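Alpha-1,2-mannosyltransferase (Ktr4), putative (Neosartorya fumigata, PDB 7BOP) belongs to the GT-A clan of glycosyltransferases, as a putative fungal mannosyltransferase of the Ktr4 type, and holds guanosine-5'-diphosphate and a manganese ion in this crystal. Local coordinates at residues Ser64-Ala69 / Phe98-Ile103; Tyr218-Asn223 / Ala331-Phe336; Met255-Asp260 / Pro377-His382; Ile344-Cys349 / Gly361-Gly366. All blocks are in the same frame, centred on the assembly; numbering follows the deposited sequence.

Overall arrangement
Interactions 1 and 2 both reach the large mixed sheet of the GT-A fold, with centres 21 Å apart. Interaction 2 lies nearest the middle of the chain, its Thr221 side chain about 12 Å from the manganese ion and about 13 Å from guanosine-5'-diphosphate. It touches interaction 3, where Phe220 CZ comes 3.5 Å from Tyr379 CE2, and interaction 4, where Trp335 NE1 comes 3.4 Å from Asn348 OD1. Interaction 4 has the Pro345 side chain about 9 Å from guanosine-5'-diphosphate, just after His343 of the manganese site. Interactions 1 and 3 lie on opposite sides of the chain's centre, 34 Å between their centres. Along the chain, interaction 4 is nested within the loop that interaction 3 closes.

Interaction 1 of 4, residues Ser64-Ala69 / Phe98-Ile103; sequences SARTNA and FNYPWI
At the start of a beta-alpha-beta unit of the GT-A fold, Arg66, in the loop leading into strand 69-74, packs over the ring of Tyr100, in the turn joining helix 80-98 to the parallel strand 102-106. The aliphatic part of the arginine covers one face of the tyrosine: CG stands 3.7 Å from the Tyr100 ring centroid, 14° off the normal, in a CH-pi contact. The two side chains run past each other in opposite directions. With chi3 at -77° NE turns out of the line of the chain, and the guanidinium stands at 80° to the phenol ring. Arg66 NH1 donates to Phe98 O at 3.1 Å, a carbonyl from the last turn of helix 80-98, while NH2 bonds to Ala58 O. Flanking the guanidinium are Asn99 O over one face and Ser64 OG over the opposite one, each toward the rim. Ser64 OG also accepts from Arg66 N at 3.1 Å, closing an ST turn that fixes the backbone from which the arginine springs. Asn99, the first residue past the helix, has positive phi and turns the chain toward the strand. At the far end of the phenol, Tyr100 OH accepts from Thr67 N at 3.0 Å and has a second partner in Asp206, so backbone and carboxylate together hold the hydroxyl. Beside the ring, Ala69 CB packs 4.0 Å from Tyr100 CE1, and Ala69 O lies at the ring edge, 3.4 Å from CD1.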
# COMPACT_ATOMS: atom_id res chain seq x y z
N SER A 64 18.45 -5.17 20.94
CA SER A 64 18.12 -5.96 19.76
C SER A 64 18.64 -5.31 18.50
O SER A 64 19.01 -4.14 18.49
CB SER A 64 16.61 -6.16 19.62
OG SER A 64 15.97 -5.03 19.04
N ALA A 65 18.62 -6.09 17.43
CA ALA A 65 19.02 -5.62 16.11
C ALA A 65 17.89 -4.87 15.37
O ALA A 65 18.07 -4.50 14.20
CB ALA A 65 19.51 -6.80 15.29
N ARG A 66 16.76 -4.62 16.02
CA ARG A 66 15.63 -3.95 15.38
C ARG A 66 15.89 -2.47 15.18
O ARG A 66 16.38 -1.78 16.08
CB ARG A 66 14.35 -4.13 16.19
CG ARG A 66 13.81 -5.55 16.17
CD ARG A 66 12.49 -5.63 16.90
NE ARG A 66 12.67 -5.63 18.35
CZ ARG A 66 13.03 -6.69 19.09
NH1 ARG A 66 13.28 -7.87 18.53
NH2 ARG A 66 13.15 -6.56 20.41
N THR A 67 15.57 -1.97 13.99
CA THR A 67 15.58 -0.53 13.75
C THR A 67 14.24 0.05 14.22
O THR A 67 13.41 -0.68 14.76
CB THR A 67 15.94 -0.20 12.29
OG1 THR A 67 16.21 1.21 12.19
CG2 THR A 67 14.80 -0.59 11.31
N ASN A 68 14.04 1.35 14.04
CA ASN A 68 12.82 2.02 14.51
C ASN A 68 11.67 1.88 13.49
O ASN A 68 11.36 2.80 12.71
CB ASN A 68 13.05 3.47 14.94
CG ASN A 68 13.67 4.32 13.85
OD1 ASN A 68 14.40 3.83 12.99
ND2 ASN A 68 13.38 5.62 13.89
N ALA A 69 11.04 0.71 13.54
CA ALA A 69 9.99 0.34 12.59
C ALA A 69 8.90 -0.44 13.31
O ALA A 69 9.14 -1.01 14.38
CB ALA A 69 10.59 -0.48 11.46
N PHE A 98 11.87 -11.99 13.96
CA PHE A 98 12.38 -10.63 14.09
C PHE A 98 11.71 -9.83 15.21
O PHE A 98 12.33 -8.93 15.78
CB PHE A 98 12.31 -9.92 12.73
CG PHE A 98 13.20 -10.56 11.71
CD1 PHE A 98 14.57 -10.39 11.77
CD2 PHE A 98 12.67 -11.39 10.72
CE1 PHE A 98 15.41 -10.99 10.85
CE2 PHE A 98 13.51 -11.99 9.80
CZ PHE A 98 14.88 -11.79 9.86
N ASN A 99 10.45 -10.15 15.52
CA ASN A 99 9.74 -9.60 16.67
C ASN A 99 9.63 -8.08 16.70
O ASN A 99 9.85 -7.44 17.73
CB ASN A 99 10.35 -10.14 17.97
CG ASN A 99 10.26 -11.64 18.06
OD1 ASN A 99 9.18 -12.19 18.16
ND2 ASN A 99 11.40 -12.30 17.98
N TYR A 100 9.29 -7.50 15.54
CA TYR A 100 8.95 -6.09 15.48
C TYR A 100 7.57 -5.87 16.12
O TYR A 100 6.71 -6.77 16.08
CB TYR A 100 9.01 -5.58 14.03
CG TYR A 100 10.39 -5.21 13.58
CD1 TYR A 100 10.87 -3.92 13.79
CD2 TYR A 100 11.22 -6.13 12.95
CE1 TYR A 100 12.14 -3.56 13.39
CE2 TYR A 100 12.50 -5.78 12.55
CZ TYR A 100 12.95 -4.49 12.76
OH TYR A 100 14.20 -4.13 12.36
N PRO A 101 7.35 -4.70 16.73
CA PRO A 101 6.07 -4.45 17.39
C PRO A 101 4.91 -4.24 16.41
O PRO A 101 5.13 -3.83 15.26
CB PRO A 101 6.32 -3.16 18.15
CG PRO A 101 7.34 -2.45 17.35
CD PRO A 101 8.22 -3.51 16.75
N TRP A 102 3.69 -4.55 16.88
CA TRP A 102 2.45 -4.26 16.18
C TRP A 102 1.80 -3.03 16.80
O TRP A 102 1.65 -2.95 18.03
CB TRP A 102 1.46 -5.41 16.28
CG TRP A 102 1.79 -6.65 15.55
CD1 TRP A 102 2.62 -7.65 15.97
CD2 TRP A 102 1.27 -7.07 14.29
NE1 TRP A 102 2.65 -8.66 15.04
CE2 TRP A 102 1.83 -8.33 14.00
CE3 TRP A 102 0.39 -6.49 13.36
CZ2 TRP A 102 1.54 -9.03 12.82
CZ3 TRP A 102 0.09 -7.19 12.19
CH2 TRP A 102 0.67 -8.44 11.93
N ILE A 103 1.41 -2.07 15.95
CA ILE A 103 0.65 -0.90 16.38
C ILE A 103 -0.67 -0.88 15.62
O ILE A 103 -0.70 -0.73 14.38
CB ILE A 103 1.43 0.41 16.18
CG1 ILE A 103 2.84 0.30 16.78
CG2 ILE A 103 0.70 1.58 16.83
CD1 ILE A 103 3.72 1.50 16.58

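Interaction 2 of 4, residues Tyr218-Asn223 / Ala331-Phe336; sequences YGFTIN and AKVHWF
One face of the Phe220 ring is covered by Trp335, where strands 218-220 and 333-335 run parallel in the mixed central sheet of the GT-A fold. Trp335 CA sits over that face, 4.0 Å from the Phe220 ring centroid, and the indole CD1 lies 3.6 Å from Phe220 CE2. The phenyl and five-membered rings are near parallel but slid apart, so they barely overlap. With CG between the backbone N and the carbonyl carbon (chi1 74°), the Phe220 ring starts out over Trp335 of the neighbouring strand. At the indole edge, Trp335 NE1 donates to Thr221 O at 3.1 Å; the acceptor lies in the ring plane, but the donor stands 41° out of the carbonyl plane. Val333 CG1 meets both Tyr218 CD2 and Phe220 CD1 on the same face of the sheet. Tyr379 of helix 376-382 and Phe279 also meet the Phe220 ring, burying this aromatic layer. Phe336 and His334 form a second cluster: His334 CD2 lies over the centre of the Phe336 ring, whose edge rests against Gly219, with Phe336 CD2 3.7 Å from Gly219 CA. Between these groups the backbones are joined in parallel register. His334 N donates to Tyr218 O, and His334 O accepts from Phe220 N at 3.0 Å. Tyr218 N reaches Lys332 O only weakly. A further backbone bond continues the pairing where the second strand runs out, Phe336 N donating to Phe220 O at 2.8 Å, and Thr221 CG2 packs 3.6 Å from Phe336 O.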
# COMPACT_ATOMS: atom_id res chain seq x y z
N TYR A 218 10.00 2.90 -0.43
CA TYR A 218 8.72 2.22 -0.51
C TYR A 218 8.85 0.87 -1.14
O TYR A 218 9.65 0.68 -2.06
CB TYR A 218 7.77 3.07 -1.34
CG TYR A 218 6.32 2.66 -1.38
CD1 TYR A 218 5.42 3.12 -0.42
CD2 TYR A 218 5.83 1.90 -2.44
CE1 TYR A 218 4.08 2.80 -0.50
CE2 TYR A 218 4.48 1.57 -2.53
CZ TYR A 218 3.61 2.02 -1.57
OH TYR A 218 2.27 1.70 -1.68
N GLY A 219 8.07 -0.08 -0.64
CA GLY A 219 8.01 -1.42 -1.17
C GLY A 219 6.58 -1.86 -1.40
O GLY A 219 5.70 -1.59 -0.58
N PHE A 220 6.36 -2.55 -2.52
CA PHE A 220 5.04 -3.07 -2.91
C PHE A 220 5.12 -4.52 -3.36
O PHE A 220 6.19 -5.03 -3.66
CB PHE A 220 4.46 -2.20 -4.03
CG PHE A 220 5.11 -2.41 -5.37
CD1 PHE A 220 6.31 -1.79 -5.68
CD2 PHE A 220 4.52 -3.23 -6.34
CE1 PHE A 220 6.92 -1.96 -6.92
CE2 PHE A 220 5.13 -3.42 -7.58
CZ PHE A 220 6.33 -2.79 -7.87
N THR A 221 3.97 -5.18 -3.43
CA THR A 221 3.87 -6.53 -4.02
C THR A 221 3.00 -6.61 -5.27
O THR A 221 3.29 -7.43 -6.13
CB THR A 221 3.31 -7.55 -3.01
OG1 THR A 221 2.12 -7.02 -2.43
CG2 THR A 221 4.33 -7.83 -1.91
N ILE A 222 1.95 -5.80 -5.36
CA ILE A 222 0.94 -5.88 -6.43
C ILE A 222 0.74 -4.48 -7.04
O ILE A 222 0.84 -3.48 -6.35
CB ILE A 222 -0.37 -6.50 -5.88
CG1 ILE A 222 -0.11 -7.97 -5.48
CG2 ILE A 222 -1.52 -6.43 -6.89
CD1 ILE A 222 -1.28 -8.69 -4.81
N ASN A 223 0.50 -4.43 -8.35
CA ASN A 223 0.40 -3.17 -9.10
C ASN A 223 -0.81 -3.30 -10.02
O ASN A 223 -0.82 -4.15 -10.91
CB ASN A 223 1.69 -2.93 -9.90
CG ASN A 223 1.84 -1.50 -10.39
OD1 ASN A 223 0.99 -0.97 -11.11
ND2 ASN A 223 2.95 -0.86 -10.01
N ALA A 331 14.40 4.71 -8.17
CA ALA A 331 15.39 3.70 -7.79
C ALA A 331 15.22 3.26 -6.34
O ALA A 331 15.68 2.18 -6.00
CB ALA A 331 16.81 4.21 -8.00
N LYS A 332 14.57 4.07 -5.52
CA LYS A 332 14.32 3.75 -4.10
C LYS A 332 12.95 3.13 -3.85
O LYS A 332 12.53 3.01 -2.69
CB LYS A 332 14.49 5.00 -3.24
CG LYS A 332 15.83 5.70 -3.37
CD LYS A 332 16.98 4.74 -3.13
CE LYS A 332 18.27 5.47 -2.76
NZ LYS A 332 19.40 4.51 -2.82
N VAL A 333 12.24 2.75 -4.91
CA VAL A 333 10.98 2.01 -4.81
C VAL A 333 11.28 0.58 -5.22
O VAL A 333 11.95 0.35 -6.24
CB VAL A 333 9.88 2.64 -5.70
CG1 VAL A 333 8.59 1.81 -5.66
CG2 VAL A 333 9.60 4.07 -5.24
N HIS A 334 10.80 -0.38 -4.44
CA HIS A 334 11.20 -1.77 -4.59
C HIS A 334 10.00 -2.71 -4.70
O HIS A 334 9.04 -2.59 -3.94
CB HIS A 334 12.08 -2.18 -3.39
CG HIS A 334 12.43 -3.64 -3.36
ND1 HIS A 334 13.23 -4.24 -4.30
CD2 HIS A 334 12.12 -4.61 -2.46
CE1 HIS A 334 13.38 -5.52 -4.00
NE2 HIS A 334 12.71 -5.76 -2.89
N TRP A 335 10.05 -3.61 -5.68
CA TRP A 335 9.07 -4.70 -5.77
C TRP A 335 9.52 -5.85 -4.88
O TRP A 335 10.52 -6.51 -5.17
CB TRP A 335 8.95 -5.18 -7.21
CG TRP A 335 7.98 -6.31 -7.41
CD1 TRP A 335 6.80 -6.50 -6.77
CD2 TRP A 335 8.09 -7.36 -8.36
NE1 TRP A 335 6.18 -7.63 -7.23
CE2 TRP A 335 6.95 -8.18 -8.23
CE3 TRP A 335 9.05 -7.70 -9.33
CZ2 TRP A 335 6.74 -9.32 -9.00
CZ3 TRP A 335 8.85 -8.84 -10.09
CH2 TRP A 335 7.71 -9.63 -9.92
N PHE A 336 8.78 -6.10 -3.80
CA PHE A 336 9.05 -7.22 -2.90
C PHE A 336 8.48 -8.49 -3.52
O PHE A 336 7.54 -9.08 -3.01
CB PHE A 336 8.45 -6.97 -1.50
CG PHE A 336 9.34 -6.21 -0.59
CD1 PHE A 336 10.45 -6.82 -0.02
CD2 PHE A 336 9.09 -4.88 -0.30
CE1 PHE A 336 11.29 -6.12 0.85
CE2 PHE A 336 9.93 -4.17 0.55
CZ PHE A 336 11.02 -4.79 1.12

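Interaction 3 of 4, residues Met255-Asp260 / Pro377-His382; sequences MGWLTD and PSYFKH
Trp257 and Tyr379 form the tight half of a packing between two short helices, 255-258 and 376-382, the latter following Cys375, which is disulfide-bonded to Cys277. Their rings make a T-shaped stack: the edge of Tyr379 points at the face of Trp257, with planes at 76° and the six-membered ring centroid 4.8 Å from the phenol centroid. Tyr379 CD1 touches the middle of the indole, 3.5 Å from Trp257 CD2, and Tyr379 CB adds a CH-pi contact over the five-membered ring. Phe279 meets both rings and helps bury them.

Beyond the indole edge the contact becomes polar and hydrated. Ser378 OG lies in the indole plane at its rim, 3.5 Å from Trp257 CD1, and 3.1 Å from Asp260 OD2. A water joins the same hydroxyl to Trp257 O. His382 lays a ring face over the Gly256 peptide, while its NE2 makes a weak bond, 3.4 Å long, to Asp260 OD1; the imidazole and carboxylate planes are 54° apart. Asp260 OD1 has a firmer partner in Ser262. A glycerol, probably from the crystallisation liquor, is hydrogen-bonded to Gly256 N. On the hydrated side one water donates to Asp260 OD2 and weakly meets His382 NE2, and another spans the helices, accepting from Trp257 N at 3.2 Å and donating to His382 O at 3.1 Å.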
# COMPACT_ATOMS: atom_id res chain seq x y z
N MET A 255 6.84 9.43 -14.51
CA MET A 255 5.85 10.10 -15.38
C MET A 255 5.32 9.17 -16.48
O MET A 255 4.13 9.17 -16.75
CB MET A 255 6.44 11.37 -16.01
CG MET A 255 5.41 12.31 -16.64
SD MET A 255 4.24 13.02 -15.46
CE MET A 255 5.34 14.09 -14.52
N GLY A 256 6.21 8.37 -17.08
CA GLY A 256 5.83 7.41 -18.12
C GLY A 256 4.80 6.40 -17.66
O GLY A 256 3.86 6.09 -18.38
N TRP A 257 4.98 5.87 -16.46
CA TRP A 257 4.01 4.94 -15.88
C TRP A 257 2.72 5.65 -15.49
O TRP A 257 1.62 5.15 -15.78
CB TRP A 257 4.62 4.25 -14.65
CG TRP A 257 3.69 3.36 -13.89
CD1 TRP A 257 3.02 2.26 -14.36
CD2 TRP A 257 3.38 3.46 -12.51
NE1 TRP A 257 2.29 1.68 -13.35
CE2 TRP A 257 2.49 2.41 -12.20
CE3 TRP A 257 3.77 4.35 -11.49
CZ2 TRP A 257 1.98 2.22 -10.92
CZ3 TRP A 257 3.26 4.15 -10.21
CH2 TRP A 257 2.38 3.10 -9.94
N LEU A 258 2.84 6.80 -14.83
CA LEU A 258 1.67 7.56 -14.38
C LEU A 258 0.76 8.01 -15.54
O LEU A 258 -0.44 8.09 -15.38
CB LEU A 258 2.10 8.79 -13.57
CG LEU A 258 2.82 8.51 -12.24
CD1 LEU A 258 3.27 9.82 -11.62
CD2 LEU A 258 1.94 7.73 -11.29
N THR A 259 1.35 8.30 -16.70
CA THR A 259 0.58 8.82 -17.83
C THR A 259 0.42 7.80 -18.96
O THR A 259 -0.04 8.16 -20.05
CB THR A 259 1.22 10.11 -18.39
OG1 THR A 259 2.56 9.85 -18.81
CG2 THR A 259 1.21 11.20 -17.33
N ASP A 260 0.77 6.54 -18.72
CA ASP A 260 0.72 5.53 -19.77
C ASP A 260 -0.71 5.37 -20.28
O ASP A 260 -1.65 5.41 -19.49
CB ASP A 260 1.21 4.18 -19.26
CG ASP A 260 1.33 3.14 -20.36
OD1 ASP A 260 1.84 3.46 -21.44
OD2 ASP A 260 0.90 2.00 -20.15
N PRO A 377 2.95 -4.96 -16.33
CA PRO A 377 3.66 -4.84 -17.61
C PRO A 377 4.01 -3.38 -17.97
O PRO A 377 5.08 -3.13 -18.53
CB PRO A 377 2.66 -5.44 -18.62
CG PRO A 377 1.87 -6.40 -17.82
CD PRO A 377 1.68 -5.70 -16.49
N SER A 378 3.14 -2.44 -17.60
CA SER A 378 3.46 -1.03 -17.76
C SER A 378 4.52 -0.57 -16.75
O SER A 378 5.47 0.13 -17.12
CB SER A 378 2.21 -0.18 -17.61
OG SER A 378 2.54 1.19 -17.63
N TYR A 379 4.36 -0.94 -15.49
CA TYR A 379 5.32 -0.52 -14.46
C TYR A 379 6.74 -1.05 -14.74
O TYR A 379 7.73 -0.32 -14.61
CB TYR A 379 4.87 -0.94 -13.06
CG TYR A 379 5.75 -0.35 -11.99
CD1 TYR A 379 5.66 1.00 -11.67
CD2 TYR A 379 6.70 -1.11 -11.31
CE1 TYR A 379 6.46 1.57 -10.70
CE2 TYR A 379 7.51 -0.55 -10.33
CZ TYR A 379 7.39 0.79 -10.03
OH TYR A 379 8.18 1.37 -9.06
N PHE A 380 6.83 -2.31 -15.15
CA PHE A 380 8.11 -2.94 -15.44
C PHE A 380 8.77 -2.35 -16.69
O PHE A 380 9.99 -2.24 -16.72
CB PHE A 380 7.95 -4.46 -15.59
CG PHE A 380 7.57 -5.19 -14.32
CD1 PHE A 380 7.68 -4.59 -13.05
CD2 PHE A 380 7.13 -6.50 -14.39
CE1 PHE A 380 7.33 -5.29 -11.91
CE2 PHE A 380 6.80 -7.20 -13.25
CZ PHE A 380 6.90 -6.60 -12.00
N LYS A 381 7.98 -1.95 -17.67
CA LYS A 381 8.51 -1.26 -18.86
C LYS A 381 9.01 0.14 -18.52
O LYS A 381 10.14 0.51 -18.89
CB LYS A 381 7.45 -1.19 -19.96
CG LYS A 381 7.86 -0.38 -21.18
CD LYS A 381 6.82 -0.50 -22.28
CE LYS A 381 7.12 0.45 -23.43
NZ LYS A 381 6.12 0.25 -24.52
N HIS A 382 8.18 0.93 -17.84
CA HIS A 382 8.46 2.35 -17.62
C HIS A 382 9.36 2.66 -16.43
O HIS A 382 9.98 3.71 -16.39
CB HIS A 382 7.16 3.13 -17.50
CG HIS A 382 6.39 3.17 -18.77
ND1 HIS A 382 6.82 3.89 -19.86
CD2 HIS A 382 5.26 2.53 -19.15
CE1 HIS A 382 5.98 3.71 -20.86
NE2 HIS A 382 5.02 2.89 -20.46
O HOH W 1 8.13 6.15 -15.91
O HOH W 2 0.56 2.58 -16.41
O HOH W 3 3.22 0.26 -21.37

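Interaction 4 of 4, residues Ile344-Cys349 / Gly361-Gly366; sequences IPYYNC and GQFYAG
Phe363 O accepts from Tyr347 N at 2.9 Å and receives a CA-H...O contact from Tyr346 CA at 3.3 Å, pinning the loop 361-366 against strand 346-348, an outer strand of a small antiparallel sheet. The two segments run in nearly opposite directions, and Tyr346 and Tyr364 form a single backbone bridge. The intervening chain is a loop that the Cys349-Cys358 disulfide ties to the strand's end. Backbone bonds hold both ends of the contact: Ala365 N donates to Pro345 O at 3.0 Å, beside a cis peptide, and Gly361 N to Cys349 O. Between them a water accepts from Cys349 N at 2.8 Å and donates to Gln362 O, bridging a step at which the two segments have no direct bond.

Side chains pack on both flanks. The Tyr346 and Phe363 rings are nearly parallel, at 19°, but slid so far that they barely overlap: Tyr346 CD1 lies over the rim of the Phe363 face, 3.4 Å from CZ. Chi1 of Phe363, 168°, carries CG anti to the backbone N, and the ring end returns toward the strand. Pro345 CG stands over the centre of one face of Tyr346, whose ring also meets Trp280 edge-to-face. Tyr347 meets the loop through its ring edge, CE1 packing 3.7 Å from Ala365 CB. Within the loop, Gln362 NE2 donates to Tyr364 O at 2.9 Å, the acceptor lying in the amide plane.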
# COMPACT_ATOMS: atom_id res chain seq x y z
N ILE A 344 -7.83 -10.51 -1.36
CA ILE A 344 -8.81 -10.96 -2.37
C ILE A 344 -9.01 -9.82 -3.40
O ILE A 344 -9.15 -8.68 -2.99
CB ILE A 344 -10.17 -11.34 -1.72
CG1 ILE A 344 -10.01 -12.62 -0.88
CG2 ILE A 344 -11.26 -11.56 -2.77
CD1 ILE A 344 -11.08 -12.80 0.18
N PRO A 345 -8.98 -10.08 -4.71
CA PRO A 345 -8.82 -11.37 -5.36
C PRO A 345 -7.44 -11.56 -6.03
O PRO A 345 -7.33 -12.39 -6.94
CB PRO A 345 -9.92 -11.31 -6.43
CG PRO A 345 -9.83 -9.88 -6.90
CD PRO A 345 -9.46 -9.07 -5.68
N TYR A 346 -6.42 -10.81 -5.60
CA TYR A 346 -5.14 -10.79 -6.33
C TYR A 346 -3.96 -11.32 -5.52
O TYR A 346 -4.00 -11.38 -4.27
CB TYR A 346 -4.82 -9.38 -6.85
CG TYR A 346 -5.90 -8.80 -7.71
CD1 TYR A 346 -6.26 -9.40 -8.92
CD2 TYR A 346 -6.57 -7.64 -7.33
CE1 TYR A 346 -7.26 -8.87 -9.71
CE2 TYR A 346 -7.56 -7.08 -8.13
CZ TYR A 346 -7.91 -7.70 -9.31
OH TYR A 346 -8.90 -7.16 -10.07
N TYR A 347 -2.92 -11.72 -6.25
CA TYR A 347 -1.78 -12.46 -5.70
C TYR A 347 -0.45 -11.94 -6.21
O TYR A 347 -0.35 -11.49 -7.34
CB TYR A 347 -1.85 -13.94 -6.09
CG TYR A 347 -3.04 -14.67 -5.54
CD1 TYR A 347 -4.30 -14.53 -6.13
CD2 TYR A 347 -2.92 -15.50 -4.44
CE1 TYR A 347 -5.40 -15.18 -5.61
CE2 TYR A 347 -4.02 -16.15 -3.91
CZ TYR A 347 -5.25 -15.99 -4.51
OH TYR A 347 -6.35 -16.63 -3.98
N ASN A 348 0.55 -12.01 -5.34
CA ASN A 348 1.94 -12.02 -5.71
C ASN A 348 2.49 -13.34 -5.17
O ASN A 348 2.71 -13.48 -3.96
CB ASN A 348 2.69 -10.85 -5.10
CG ASN A 348 4.16 -10.90 -5.41
OD1 ASN A 348 4.59 -10.58 -6.52
ND2 ASN A 348 4.95 -11.34 -4.46
N CYS A 349 2.63 -14.33 -6.05
CA CYS A 349 3.13 -15.66 -5.65
C CYS A 349 4.41 -15.99 -6.40
O CYS A 349 4.37 -16.37 -7.58
CB CYS A 349 2.07 -16.73 -5.86
SG CYS A 349 2.54 -18.39 -5.35
N GLY A 361 2.93 -17.18 -10.13
CA GLY A 361 2.54 -16.42 -11.30
C GLY A 361 1.05 -16.38 -11.64
O GLY A 361 0.70 -15.90 -12.70
N GLN A 362 0.18 -16.89 -10.77
CA GLN A 362 -1.26 -16.76 -10.97
C GLN A 362 -1.66 -15.46 -10.32
O GLN A 362 -1.60 -15.33 -9.09
CB GLN A 362 -2.03 -17.91 -10.36
CG GLN A 362 -3.53 -17.82 -10.59
CD GLN A 362 -4.31 -18.96 -9.96
OE1 GLN A 362 -3.79 -20.07 -9.81
NE2 GLN A 362 -5.56 -18.69 -9.59
N PHE A 363 -2.08 -14.51 -11.15
CA PHE A 363 -2.35 -13.14 -10.72
C PHE A 363 -3.67 -13.00 -9.94
O PHE A 363 -3.75 -12.21 -8.99
CB PHE A 363 -2.33 -12.21 -11.94
CG PHE A 363 -2.87 -10.83 -11.67
CD1 PHE A 363 -2.24 -10.00 -10.77
CD2 PHE A 363 -4.02 -10.38 -12.31
CE1 PHE A 363 -2.75 -8.74 -10.50
CE2 PHE A 363 -4.53 -9.13 -12.05
CZ PHE A 363 -3.89 -8.30 -11.15
N TYR A 364 -4.69 -13.77 -10.33
CA TYR A 364 -6.05 -13.58 -9.82
C TYR A 364 -6.74 -14.90 -9.52
O TYR A 364 -6.39 -15.93 -10.10
CB TYR A 364 -6.89 -12.80 -10.84
CG TYR A 364 -7.19 -13.59 -12.10
CD1 TYR A 364 -6.29 -13.63 -13.17
CD2 TYR A 364 -8.38 -14.32 -12.22
CE1 TYR A 364 -6.56 -14.38 -14.31
CE2 TYR A 364 -8.65 -15.07 -13.35
CZ TYR A 364 -7.74 -15.10 -14.40
OH TYR A 364 -8.04 -15.84 -15.52
N ALA A 365 -7.72 -14.84 -8.63
CA ALA A 365 -8.68 -15.93 -8.43
C ALA A 365 -10.07 -15.35 -8.67
O ALA A 365 -10.45 -14.39 -8.00
CB ALA A 365 -8.57 -16.48 -7.01
N GLY A 366 -10.81 -15.93 -9.60
CA GLY A 366 -12.16 -15.46 -9.95
C GLY A 366 -12.36 -15.50 -11.45
O GLY A 366 -11.72 -16.28 -12.14
O HOH W 4 1.22 -14.44 -8.51